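Local atomic coordinates of toxin secretion ATP-binding protein (Vibrio parahaemolyticus RIMD 2210633, PDB entry 3B79), a protein that probably couples ATP hydrolysis to export across the cell membrane as an ABC transporter, represented here by its N-terminal peptidase C39-like domain. Residues Pro7-Leu12 and Ala27-Leu32; Ser11-Ser16 and Ser101-Ile106; Ala60-Ile65 and Ile108-Leu113. One frame throughout, in Å; residues are numbered along the deposited sequence. Where two conformers were deposited one is given.

Contact 1 of 3, residues Pro7-Leu12 and Ala27-Leu32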
ATOM      1  N   PRO A   7      -4.331   1.514  -8.035  1.00 14.44           N
ATOM      2  CA  PRO A   7      -3.905   1.967  -6.701  1.00 14.29           C
ATOM      3  C   PRO A   7      -2.977   0.978  -5.978  1.00 12.93           C
ATOM      4  O   PRO A   7      -2.060   1.423  -5.299  1.00 12.03           O
ATOM      5  CB  PRO A   7      -5.224   2.092  -5.917  1.00 17.12           C
ATOM      6  CG  PRO A   7      -6.298   1.773  -6.813  1.00 17.27           C
ATOM      7  CD  PRO A   7      -5.793   1.347  -8.156  1.00 15.73           C
ATOM      8  N   LEU A   8      -3.224  -0.333  -6.068  1.00 11.88           N
ATOM      9  CA  LEU A   8      -2.384  -1.297  -5.386  1.00 11.89           C
ATOM     10  C   LEU A   8      -0.999  -1.322  -5.996  1.00 10.99           C
ATOM     11  O   LEU A   8      -0.004  -1.464  -5.275  1.00 11.68           O
ATOM     12  CB  LEU A   8      -3.001  -2.703  -5.403  1.00 13.84           C
ATOM     13  CG  LEU A   8      -3.985  -3.093  -4.314  1.00 16.96           C
ATOM     14  CD1 LEU A   8      -4.441  -4.471  -4.647  1.00 20.03           C
ATOM     15  CD2 LEU A   8      -3.393  -3.023  -2.908  1.00 16.01           C
ATOM     16  N   LEU A   9      -0.912  -1.219  -7.316  1.00 11.79           N
ATOM     17  CA  LEU A   9       0.383  -1.165  -7.980  1.00 11.32           C
ATOM     18  C   LEU A   9       1.125   0.109  -7.556  1.00 11.28           C
ATOM     19  O   LEU A   9       2.335   0.062  -7.270  1.00 11.86           O
ATOM     20  CB  LEU A   9       0.209  -1.224  -9.516  1.00 12.80           C
ATOM     21  CG  LEU A   9       1.535  -1.243 -10.316  1.00 14.25           C
ATOM     22  CD1 LEU A   9       2.463  -2.375  -9.896  1.00 16.00           C
ATOM     23  CD2 LEU A   9       1.201  -1.363 -11.829  1.00 16.04           C
ATOM     24  N   ASN A  10       0.420   1.246  -7.485  1.00 10.75           N
ATOM     25  CA  ASN A  10       1.078   2.466  -7.026  1.00 10.71           C
ATOM     26  C   ASN A  10       1.647   2.263  -5.619  1.00  9.62           C
ATOM     27  O   ASN A  10       2.787   2.662  -5.310  1.00 10.71           O
ATOM     28  CB  ASN A  10       0.077   3.640  -7.033  1.00 11.44           C
ATOM     29  CG  ASN A  10       0.752   4.983  -6.789  1.00 11.91           C
ATOM     30  OD1 ASN A  10       0.762   5.535  -5.637  1.00 14.79           O
ATOM     31  ND2 ASN A  10       1.387   5.482  -7.813  1.00 12.86           N
ATOM     32  N   SER A  11       0.836   1.665  -4.746  1.00  9.89           N
ATOM     33  CA  SER A  11       1.284   1.465  -3.366  1.00 10.23           C
ATOM     34  C   SER A  11       2.508   0.529  -3.317  1.00  9.85           C
ATOM     35  O   SER A  11       3.464   0.769  -2.577  1.00 10.30           O
ATOM     36  CB  SER A  11       0.138   0.874  -2.519  1.00 10.54           C
ATOM     37  OG  SER A  11      -0.964   1.765  -2.487  1.00 10.51           O
ATOM     38  N   LEU A  12       2.480  -0.547  -4.119  1.00 10.23           N
ATOM     39  CA  LEU A  12       3.592  -1.496  -4.114  1.00 11.16           C
ATOM     40  C   LEU A  12       4.862  -0.859  -4.671  1.00 11.32           C
ATOM     41  O   LEU A  12       5.955  -1.110  -4.151  1.00 11.35           O
ATOM     42  CB  LEU A  12       3.209  -2.709  -4.978  1.00 11.84           C
ATOM     43  CG  LEU A  12       4.291  -3.773  -5.097  1.00 14.38           C
ATOM     44  CD1 LEU A  12       4.662  -4.366  -3.732  1.00 15.54           C
ATOM     45  CD2 LEU A  12       3.847  -4.878  -6.088  1.00 14.52           C
ATOM     46  N   ALA A  27       7.721  -5.233 -14.699  1.00 29.01           N
ATOM     47  CA  ALA A  27       8.260  -6.407 -14.017  1.00 27.10           C
ATOM     48  C   ALA A  27       7.306  -6.884 -12.930  1.00 24.65           C
ATOM     49  O   ALA A  27       7.134  -8.103 -12.725  1.00 24.71           O
ATOM     50  CB  ALA A  27       9.645  -6.106 -13.417  1.00 27.61           C
ATOM     51  N   LEU A  28       6.672  -5.940 -12.242  1.00 21.74           N
ATOM     52  CA  LEU A  28       5.871  -6.337 -11.077  1.00 21.20           C
ATOM     53  C   LEU A  28       4.593  -7.056 -11.441  1.00 20.91           C
ATOM     54  O   LEU A  28       4.050  -7.830 -10.642  1.00 21.78           O
ATOM     55  CB  LEU A  28       5.491  -5.149 -10.213  1.00 20.17           C
ATOM     56  CG  LEU A  28       6.704  -4.379  -9.724  1.00 23.23           C
ATOM     57  CD1 LEU A  28       6.281  -3.438  -8.608  1.00 24.10           C
ATOM     58  CD2 LEU A  28       7.833  -5.276  -9.299  1.00 26.11           C
ATOM     59  N   VAL A  29       4.072  -6.785 -12.631  1.00 19.37           N
ATOM     60  CA  VAL A  29       2.836  -7.479 -13.042  1.00 22.12           C
ATOM     61  C   VAL A  29       3.089  -8.595 -14.057  1.00 22.30           C
ATOM     62  O   VAL A  29       2.141  -9.243 -14.500  1.00 22.69           O
ATOM     63  CB  VAL A  29       1.762  -6.495 -13.546  1.00 21.59           C
ATOM     64  CG1 VAL A  29       1.366  -5.493 -12.451  1.00 23.58           C
ATOM     65  CG2 VAL A  29       2.260  -5.782 -14.813  1.00 25.10           C
ATOM     66  N   ASN A  30       4.354  -8.830 -14.423  1.00 23.45           N
ATOM     67  CA  ASN A  30       4.672  -9.798 -15.495  1.00 25.19           C
ATOM     68  C   ASN A  30       4.180 -11.198 -15.203  1.00 25.13           C
ATOM     69  O   ASN A  30       4.548 -11.788 -14.194  1.00 25.35           O
ATOM     70  CB  ASN A  30       6.193  -9.847 -15.750  1.00 26.40           C
ATOM     71  CG  ASN A  30       6.552 -10.619 -17.039  1.00 29.89           C
ATOM     72  OD1 ASN A  30       7.549 -11.325 -17.098  1.00 37.29           O
ATOM     73  ND2 ASN A  30       5.734 -10.464 -18.054  1.00 31.72           N
ATOM     74  N   GLY A  31       3.389 -11.746 -16.122  1.00 25.75           N
ATOM     75  CA  GLY A  31       2.860 -13.097 -15.962  1.00 26.27           C
ATOM     76  C   GLY A  31       1.693 -13.245 -14.985  1.00 26.32           C
ATOM     77  O   GLY A  31       1.298 -14.378 -14.662  1.00 28.18           O
ATOM     78  N   LEU A  32       1.149 -12.131 -14.486  1.00 23.96           N
ATOM     79  CA  LEU A  32       0.014 -12.198 -13.555  1.00 22.67           C
ATOM     80  C   LEU A  32      -1.324 -11.933 -14.240  1.00 22.22           C
ATOM     81  O   LEU A  32      -1.439 -11.115 -15.138  1.00 22.68           O
ATOM     82  CB  LEU A  32       0.210 -11.193 -12.415  1.00 22.50           C
ATOM     83  CG  LEU A  32       1.431 -11.518 -11.559  1.00 22.41           C
ATOM     84  CD1 LEU A  32       1.534 -10.440 -10.504  1.00 21.93           C
ATOM     85  CD2 LEU A  32       1.442 -12.915 -10.933  1.00 25.14           C
TER

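Contact 2 of 3, residues Ser11-Ser16 and Ser101-Ile106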
ATOM      1  N   SER A  11       0.836   1.665  -4.746  1.00  9.89           N
ATOM      2  CA  SER A  11       1.284   1.465  -3.366  1.00 10.23           C
ATOM      3  C   SER A  11       2.508   0.529  -3.317  1.00  9.85           C
ATOM      4  O   SER A  11       3.464   0.769  -2.577  1.00 10.30           O
ATOM      5  CB  SER A  11       0.138   0.874  -2.519  1.00 10.54           C
ATOM      6  OG  SER A  11      -0.964   1.765  -2.487  1.00 10.51           O
ATOM      7  N   LEU A  12       2.480  -0.547  -4.119  1.00 10.23           N
ATOM      8  CA  LEU A  12       3.592  -1.496  -4.114  1.00 11.16           C
ATOM      9  C   LEU A  12       4.862  -0.859  -4.671  1.00 11.32           C
ATOM     10  O   LEU A  12       5.955  -1.110  -4.151  1.00 11.35           O
ATOM     11  CB  LEU A  12       3.209  -2.709  -4.978  1.00 11.84           C
ATOM     12  CG  LEU A  12       4.291  -3.773  -5.097  1.00 14.38           C
ATOM     13  CD1 LEU A  12       4.662  -4.366  -3.732  1.00 15.54           C
ATOM     14  CD2 LEU A  12       3.847  -4.878  -6.088  1.00 14.52           C
ATOM     15  N   ILE A  13       4.727  -0.049  -5.716  0.60 10.82           N
ATOM     16  CA  ILE A  13       5.900   0.634  -6.302  0.60 10.74           C
ATOM     17  C   ILE A  13       6.496   1.550  -5.277  0.60 11.09           C
ATOM     18  O   ILE A  13       7.737   1.582  -5.128  0.60  9.59           O
ATOM     19  CB  ILE A  13       5.496   1.397  -7.570  0.60 10.91           C
ATOM     20  CG1 ILE A  13       5.317   0.388  -8.724  0.60 11.18           C
ATOM     21  CG2 ILE A  13       6.548   2.507  -7.947  0.60 12.26           C
ATOM     22  CD1 ILE A  13       6.557  -0.185  -9.293  0.60 17.97           C
ATOM     23  N   TYR A  14       5.665   2.288  -4.548  1.00 11.08           N
ATOM     24  CA  TYR A  14       6.198   3.180  -3.500  1.00 10.84           C
ATOM     25  C   TYR A  14       7.010   2.347  -2.498  1.00 10.19           C
ATOM     26  O   TYR A  14       8.151   2.710  -2.163  1.00 10.93           O
ATOM     27  CB  TYR A  14       5.080   3.952  -2.756  1.00 11.03           C
ATOM     28  CG  TYR A  14       5.676   4.761  -1.636  1.00 10.97           C
ATOM     29  CD1 TYR A  14       6.130   6.054  -1.865  1.00 12.59           C
ATOM     30  CD2 TYR A  14       5.880   4.190  -0.379  1.00 11.25           C
ATOM     31  CE1 TYR A  14       6.744   6.756  -0.841  1.00 12.91           C
ATOM     32  CE2 TYR A  14       6.523   4.887   0.631  1.00 12.08           C
ATOM     33  CZ  TYR A  14       6.968   6.182   0.390  1.00 12.58           C
ATOM     34  OH  TYR A  14       7.613   6.854   1.450  1.00 15.84           O
ATOM     35  N   VAL A  15       6.465   1.221  -2.013  1.00 10.29           N
ATOM     36  CA  VAL A  15       7.203   0.470  -1.035  1.00 10.87           C
ATOM     37  C   VAL A  15       8.490  -0.108  -1.611  1.00 10.63           C
ATOM     38  O   VAL A  15       9.533  -0.139  -0.937  1.00 11.25           O
ATOM     39  CB  VAL A  15       6.308  -0.617  -0.366  1.00 10.79           C
ATOM     40  CG1 VAL A  15       7.155  -1.440   0.611  1.00 12.86           C
ATOM     41  CG2 VAL A  15       5.126   0.064   0.325  1.00 12.21           C
ATOM     42  N   SER A  16       8.452  -0.643  -2.826  0.60 10.68           N
ATOM     43  CA  SER A  16       9.653  -1.179  -3.466  0.60 10.13           C
ATOM     44  C   SER A  16      10.756  -0.114  -3.492  0.60  9.69           C
ATOM     45  O   SER A  16      11.889  -0.386  -3.097  0.60 11.30           O
ATOM     46  CB  SER A  16       9.279  -1.658  -4.876  0.60 11.29           C
ATOM     47  OG  SER A  16      10.379  -2.040  -5.659  0.60 12.77           O
ATOM     48  N   SER A 101      -1.424  11.426  -4.865  1.00 10.95           N
ATOM     49  CA  SER A 101      -0.157  12.039  -4.415  1.00 11.14           C
ATOM     50  C   SER A 101       1.037  11.418  -5.127  1.00 10.83           C
ATOM     51  O   SER A 101       2.148  11.963  -5.084  1.00 12.27           O
ATOM     52  CB  SER A 101      -0.004  12.016  -2.886  1.00 11.16           C
ATOM     53  OG  SER A 101       0.413  10.748  -2.388  1.00 10.92           O
ATOM     54  N   GLY A 102       0.831  10.246  -5.737  1.00 12.01           N
ATOM     55  CA  GLY A 102       1.843   9.592  -6.545  1.00 12.35           C
ATOM     56  C   GLY A 102       2.857   8.875  -5.671  1.00 11.80           C
ATOM     57  O   GLY A 102       2.544   7.854  -5.056  1.00 12.68           O
HETATM   58  N   MSE A 103       4.064   9.446  -5.597  1.00 11.63           N
HETATM   59  CA  MSE A 103       5.129   8.955  -4.775  1.00 10.98           C
HETATM   60  C   MSE A 103       5.407   9.851  -3.570  1.00 11.26           C
HETATM   61  O   MSE A 103       6.334   9.556  -2.820  1.00 12.60           O
HETATM   62  CB  MSE A 103       6.414   8.826  -5.618  1.00 13.16           C
HETATM   63  CG  MSE A 103       6.343   7.801  -6.752  1.00 13.27           C
HETATM   64 SE   MSE A 103       6.215   5.948  -6.060  0.70 13.61          SE
HETATM   65  CE  MSE A 103       4.473   5.511  -6.724  1.00 16.12           C
ATOM     66  N   VAL A 104       4.600  10.906  -3.349  1.00 10.95           N
ATOM     67  CA  VAL A 104       4.862  11.855  -2.283  1.00 10.52           C
ATOM     68  C   VAL A 104       3.901  11.590  -1.124  1.00 10.22           C
ATOM     69  O   VAL A 104       2.694  11.685  -1.290  1.00 10.95           O
ATOM     70  CB  VAL A 104       4.656  13.292  -2.790  1.00 11.47           C
ATOM     71  CG1 VAL A 104       4.897  14.313  -1.679  1.00 12.85           C
ATOM     72  CG2 VAL A 104       5.579  13.600  -4.012  1.00 12.98           C
ATOM     73  N   PRO A 105       4.426  11.275   0.056  1.00 10.29           N
ATOM     74  CA  PRO A 105       3.534  11.124   1.219  1.00 10.48           C
ATOM     75  C   PRO A 105       2.908  12.464   1.567  1.00 10.32           C
ATOM     76  O   PRO A 105       3.581  13.526   1.492  1.00 11.58           O
ATOM     77  CB  PRO A 105       4.476  10.612   2.331  1.00 12.01           C
ATOM     78  CG  PRO A 105       5.655  10.011   1.573  1.00 12.69           C
ATOM     79  CD  PRO A 105       5.834  10.967   0.394  1.00 12.09           C
ATOM     80  N   ILE A 106       1.630  12.413   1.969  1.00 10.33           N
ATOM     81  CA  ILE A 106       0.890  13.600   2.364  1.00 11.19           C
ATOM     82  C   ILE A 106       0.190  13.377   3.700  1.00 10.63           C
ATOM     83  O   ILE A 106      -0.080  12.254   4.083  1.00 11.58           O
ATOM     84  CB  ILE A 106      -0.158  13.995   1.263  1.00 11.43           C
ATOM     85  CG1 ILE A 106      -1.061  12.778   0.948  1.00 14.23           C
ATOM     86  CG2 ILE A 106       0.566  14.485   0.015  1.00 12.31           C
ATOM     87  CD1 ILE A 106      -2.367  13.119   0.264  1.00 15.43           C
TER

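Contact 3 of 3, residues Ala60-Ile65 and Ile108-Leu113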
ATOM      1  N   ALA A  60      -6.405  -5.905  10.939  1.00 11.48           N
ATOM      2  CA  ALA A  60      -6.188  -5.167  12.204  1.00 11.30           C
ATOM      3  C   ALA A  60      -6.957  -3.870  12.135  1.00 11.43           C
ATOM      4  O   ALA A  60      -7.077  -3.265  11.043  1.00 12.38           O
ATOM      5  CB  ALA A  60      -4.705  -4.813  12.403  1.00 11.61           C
ATOM      6  N   GLU A  61      -7.463  -3.399  13.269  0.50 10.81           N
ATOM      7  CA  GLU A  61      -8.015  -2.044  13.298  0.50 11.30           C
ATOM      8  C   GLU A  61      -6.856  -1.060  13.078  0.50 10.56           C
ATOM      9  O   GLU A  61      -5.737  -1.305  13.517  0.50 11.17           O
ATOM     10  CB  GLU A  61      -8.702  -1.749  14.643  0.50 12.17           C
ATOM     11  CG  GLU A  61      -9.860  -2.659  14.983  0.60 12.32           C
ATOM     12  CD  GLU A  61     -10.499  -2.403  16.349  0.50 16.44           C
ATOM     13  OE1 GLU A  61     -10.030  -1.556  17.130  0.50 21.20           O
ATOM     14  OE2 GLU A  61     -11.507  -3.086  16.637  0.50 23.34           O
ATOM     15  N   LEU A  62      -7.145   0.081  12.453  1.00 10.68           N
ATOM     16  CA  LEU A  62      -6.102   1.034  11.998  1.00 10.87           C
ATOM     17  C   LEU A  62      -5.144   1.411  13.129  1.00 11.29           C
ATOM     18  O   LEU A  62      -3.932   1.463  12.945  1.00 11.93           O
ATOM     19  CB  LEU A  62      -6.789   2.287  11.414  1.00 11.44           C
ATOM     20  CG  LEU A  62      -5.797   3.308  10.814  1.00 12.06           C
ATOM     21  CD1 LEU A  62      -5.098   2.754   9.595  1.00 14.48           C
ATOM     22  CD2 LEU A  62      -6.602   4.581  10.451  1.00 14.98           C
ATOM     23  N   GLU A  63      -5.727   1.719  14.285  1.00 11.13           N
ATOM     24  CA  GLU A  63      -4.932   2.226  15.416  1.00 12.30           C
ATOM     25  C   GLU A  63      -4.189   1.109  16.153  1.00 12.11           C
ATOM     26  O   GLU A  63      -3.424   1.400  17.095  1.00 12.70           O
ATOM     27  CB  GLU A  63      -5.834   2.997  16.378  1.00 13.78           C
ATOM     28  CG  GLU A  63      -6.341   4.303  15.661  1.00 16.35           C
ATOM     29  CD  GLU A  63      -7.272   5.154  16.509  1.00 18.27           C
ATOM     30  OE1 GLU A  63      -7.357   4.948  17.738  1.00 24.28           O
ATOM     31  OE2 GLU A  63      -7.925   6.053  15.944  1.00 24.03           O
ATOM     32  N   LYS A  64      -4.333  -0.141  15.697  1.00 11.33           N
ATOM     33  CA  LYS A  64      -3.565  -1.257  16.244  1.00 12.24           C
ATOM     34  C   LYS A  64      -2.360  -1.625  15.388  1.00 13.04           C
ATOM     35  O   LYS A  64      -1.544  -2.462  15.796  1.00 16.23           O
ATOM     36  CB  LYS A  64      -4.472  -2.480  16.446  1.00 13.09           C
ATOM     37  CG  LYS A  64      -5.668  -2.202  17.394  1.00 19.14           C
ATOM     38  CD  LYS A  64      -5.292  -1.878  18.769  1.00 22.02           C
ATOM     39  CE  LYS A  64      -6.426  -1.933  19.760  1.00 23.58           C
ATOM     40  NZ  LYS A  64      -6.737  -0.594  20.190  1.00 26.73           N
ATOM     41  N   ILE A  65      -2.221  -1.004  14.227  1.00 12.17           N
ATOM     42  CA  ILE A  65      -1.080  -1.287  13.336  1.00 12.80           C
ATOM     43  C   ILE A  65       0.160  -0.581  13.950  1.00 13.51           C
ATOM     44  O   ILE A  65       0.115   0.629  14.211  1.00 15.23           O
ATOM     45  CB  ILE A  65      -1.373  -0.808  11.867  1.00 13.56           C
ATOM     46  CG1 ILE A  65      -2.586  -1.570  11.286  1.00 12.54           C
ATOM     47  CG2 ILE A  65      -0.111  -0.998  11.012  1.00 15.39           C
ATOM     48  CD1 ILE A  65      -3.002  -1.056   9.945  1.00 14.33           C
ATOM     49  N   ILE A 108      -3.083  13.638   6.092  1.00 12.62           N
ATOM     50  CA  ILE A 108      -4.534  13.717   6.075  1.00 13.25           C
ATOM     51  C   ILE A 108      -5.115  13.524   7.453  1.00 11.91           C
ATOM     52  O   ILE A 108      -4.488  12.913   8.331  1.00 12.85           O
ATOM     53  CB  ILE A 108      -5.145  12.674   5.120  1.00 14.56           C
ATOM     54  CG1 ILE A 108      -4.872  11.275   5.611  1.00 14.19           C
ATOM     55  CG2 ILE A 108      -4.643  12.901   3.667  1.00 16.07           C
ATOM     56  CD1 ILE A 108      -5.699  10.219   4.873  1.00 16.28           C
ATOM     57  N   PRO A 109      -6.335  13.999   7.688  1.00 12.23           N
ATOM     58  CA  PRO A 109      -6.946  13.780   9.006  1.00 11.75           C
ATOM     59  C   PRO A 109      -7.137  12.282   9.275  1.00 11.75           C
ATOM     60  O   PRO A 109      -7.610  11.523   8.405  1.00 12.16           O
ATOM     61  CB  PRO A 109      -8.302  14.497   8.885  1.00 12.97           C
ATOM     62  CG  PRO A 109      -8.020  15.584   7.874  1.00 12.68           C
ATOM     63  CD  PRO A 109      -7.151  14.887   6.833  1.00 12.86           C
ATOM     64  N   LEU A 110      -6.812  11.839  10.486  1.00 12.52           N
ATOM     65  CA  LEU A 110      -6.975  10.459  10.856  1.00 12.75           C
ATOM     66  C   LEU A 110      -8.396   9.970  10.653  1.00 12.90           C
ATOM     67  O   LEU A 110      -8.590   8.818  10.183  1.00 13.11           O
ATOM     68  CB  LEU A 110      -6.553  10.312  12.312  1.00 14.30           C
ATOM     69  CG  LEU A 110      -6.777   8.933  12.944  1.00 16.85           C
ATOM     70  CD1 LEU A 110      -5.935   7.926  12.194  1.00 18.14           C
ATOM     71  CD2 LEU A 110      -6.378   9.056  14.410  1.00 21.12           C
ATOM     72  N   GLU A 111      -9.376  10.830  10.973  0.50 13.34           N
ATOM     73  CA  GLU A 111     -10.799  10.507  10.816  0.50 13.99           C
ATOM     74  C   GLU A 111     -11.111  10.044   9.384  0.50 13.21           C
ATOM     75  O   GLU A 111     -11.846   9.065   9.158  0.50 12.83           O
ATOM     76  CB  GLU A 111     -11.707  11.724  11.228  0.50 13.50           C
ATOM     77  CG  GLU A 111     -11.946  12.899  10.265  0.50 18.69           C
ATOM     78  CD  GLU A 111     -12.334  14.263  10.947  0.40 18.22           C
ATOM     79  OE1 GLU A 111     -13.457  14.822  10.702  0.70 16.77           O
ATOM     80  OE2 GLU A 111     -11.484  14.770  11.724  0.60 20.86           O
ATOM     81  N   ASP A 112     -10.498  10.725   8.428  1.00 12.55           N
ATOM     82  CA  ASP A 112     -10.747  10.445   7.014  1.00 12.68           C
ATOM     83  C   ASP A 112     -10.235   9.067   6.618  1.00 13.41           C
ATOM     84  O   ASP A 112     -10.884   8.343   5.845  1.00 13.94           O
ATOM     85  CB  ASP A 112     -10.067  11.520   6.147  1.00 12.96           C
ATOM     86  CG  ASP A 112     -10.762  12.852   6.230  1.00 14.91           C
ATOM     87  OD1 ASP A 112     -11.912  12.912   6.661  1.00 18.70           O
ATOM     88  OD2 ASP A 112     -10.159  13.829   5.749  1.00 13.85           O
ATOM     89  N   LEU A 113      -9.065   8.707   7.146  1.00 11.99           N
ATOM     90  CA  LEU A 113      -8.519   7.398   6.853  1.00 12.37           C
ATOM     91  C   LEU A 113      -9.342   6.311   7.546  1.00 12.46           C
ATOM     92  O   LEU A 113      -9.658   5.254   6.940  1.00 13.38           O
ATOM     93  CB  LEU A 113      -7.044   7.336   7.285  1.00 12.60           C
ATOM     94  CG  LEU A 113      -6.324   6.057   6.891  1.00 11.48           C
ATOM     95  CD1 LEU A 113      -6.407   5.760   5.397  1.00 13.03           C
ATOM     96  CD2 LEU A 113      -4.874   6.144   7.350  1.00 11.44           C
TER

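Contact 1 of 3, residues Pro7-Leu12 and Ala27-Leu32
Leu12 and Leu28 meet tip to tip here, Leu12 CD2 lying 3.8 Å from Leu28 CD1, and this is the tight end of a small, wholly apolar contact between helix 7-18 and the short helix 25-29. One turn back, Leu9 crosses Leu28 at a slant, with Leu9 CD1 4.1 Å from Leu28 CB. The same methyl also meets the next residue, Leu9 CD1 coming to 4.2 Å from Val29 CG1. Leu9 CD2 is equally close to that CG1, which therefore faces both prongs of the leucine fork, the two side chains running at about a right angle. The three-residue spacing puts Leu9 and Leu12 on one face of the helix; CG anti to the backbone N in both (chi1 -177° in Leu9) sets how each fork leaves it.

Past Val29 the contact runs out. The chain swings away through a type II turn, Val29 to Leu32, closed by a bond of 3.1 Å from Leu32 N to Val29 O, with Gly31 at positive phi; Asn30 and Gly31 are exposed and make no contact with residues 7-12.

Helix 44-51 packs against both tight-end leucines, Ala47 touching Leu12 and Ala51 touching Leu28, while Arg50 NE bonds Asn30 O. On another side of helix 7-18, Leu8 and Ser11 pack on Ile73 of strand 72-76, and Ser11 also on Val83 of strand 80-88.

Contact 2 of 3, residues Ser11-Ser16 and Ser101-Ile106
From an exposed position on a surface loop, SE of Met103, a selenomethionine, reaches in beside the buried Tyr14 of helix 7-18, lying 5.5 Å from the centre of the Tyr14 ring in a Met-aromatic contact. It sits oblique to the ring, 75° off the ring normal. The domain is C39-like, of the papain-like peptidase clan, and the contact joins its N-terminal helix 7-18 to the loop leading into edge strand 106-109.

The bends at chi2 (-67°) and chi3 turn the Met103 chain back toward the helix, bringing SE within 3.8 Å of Tyr14 CA, and the two side chains slide past each other in opposite directions. Its methyl CE rests against Ile13 CG2, though Ile13 has two conformers and that touch carries less weight. Tyr14 also feels the loop backbone: Met103 O lies at the ring edge, near its plane, 3.5 Å from Tyr14 CE1. Farther out, Pro105 CG comes to 3.7 Å from Tyr14 OH, the proline approaching the ring obliquely.

Tyr14 and Pro105 both reach Asn85 of strand 80-88 and Thr97 of strand 93-97, which sets the pair on the sheet. The loop holds its own shape through a type II' turn, Ser101 to Val104, with Gly102 at positive phi. Across that turn Ser101 OG donates to Val104 O at 2.7 Å, tilted 28° from the carbonyl plane.

Contact 3 of 3, residues Ala60-Ile65 and Ile108-Leu113
The carboxylate of Glu63 is the one flat group that touches across this contact, and it does so through a single oxygen: Glu63 OE2 lies 3.7 Å from Leu110 CD2, with that methyl well off the carboxylate plane. The approach is oblique and merely van der Waals. Glu63 itself is exposed, its chain extended beyond CG at the exposed side of the contact, where it also touches Met89. In this C39-like domain of the papain-like peptidase clan, the contact brings the 3-10 turn after strand 53-59 against the start of helix 110-116, which follows the edge strand 106-109.

The weight of the packing falls on three buried leucines. Leu62 points across the gap and brings its CD2 methyl against two residues one helical turn apart: Leu62 CD2 is 3.8 Å from Leu110 CD1 and 3.9 Å from Leu113 CG. With Leu110 it slides past in the opposite sense, while it crosses Leu113 at about a right angle. Leu62 holds CG anti to the backbone N (chi1 -176°), which places its fork against the two helix leucines.

The turn is closed by Lys64 N to Glu61 O at 2.8 Å; on the other side Pro109 occupies the N-cap position of the helix. The leucines rest on the sheet: Leu62 and Leu110 both touch Ile87 of strand 80-88, and Leu62 and Leu113 both touch Leu74 of strand 72-76. On the other branch of the fork, Leu62 CD1 meets Leu113 CD2 at 4.1 Å.

From the N terminus, helix 7-18 opens both contact 1 and contact 2, which share Ser11 and Leu12. Contact 1 closes first, after a short helical excursion of 14 intervening residues. Contact 2 waits for 84 residues, taking in helix 44-51 and most of the sheet, before residues 101-106 return to the helix; segment 27-32 lies within that span. Contact 3 opens at residues 60-65, inside the loop of contact 2, and closes after it at residues 108-113, so these two cross. Contacts 1 and 3, with centres about 24 Å apart, lie on opposite sides of the chain's centre: one joins helices, the other ties a turn to helix 110-116.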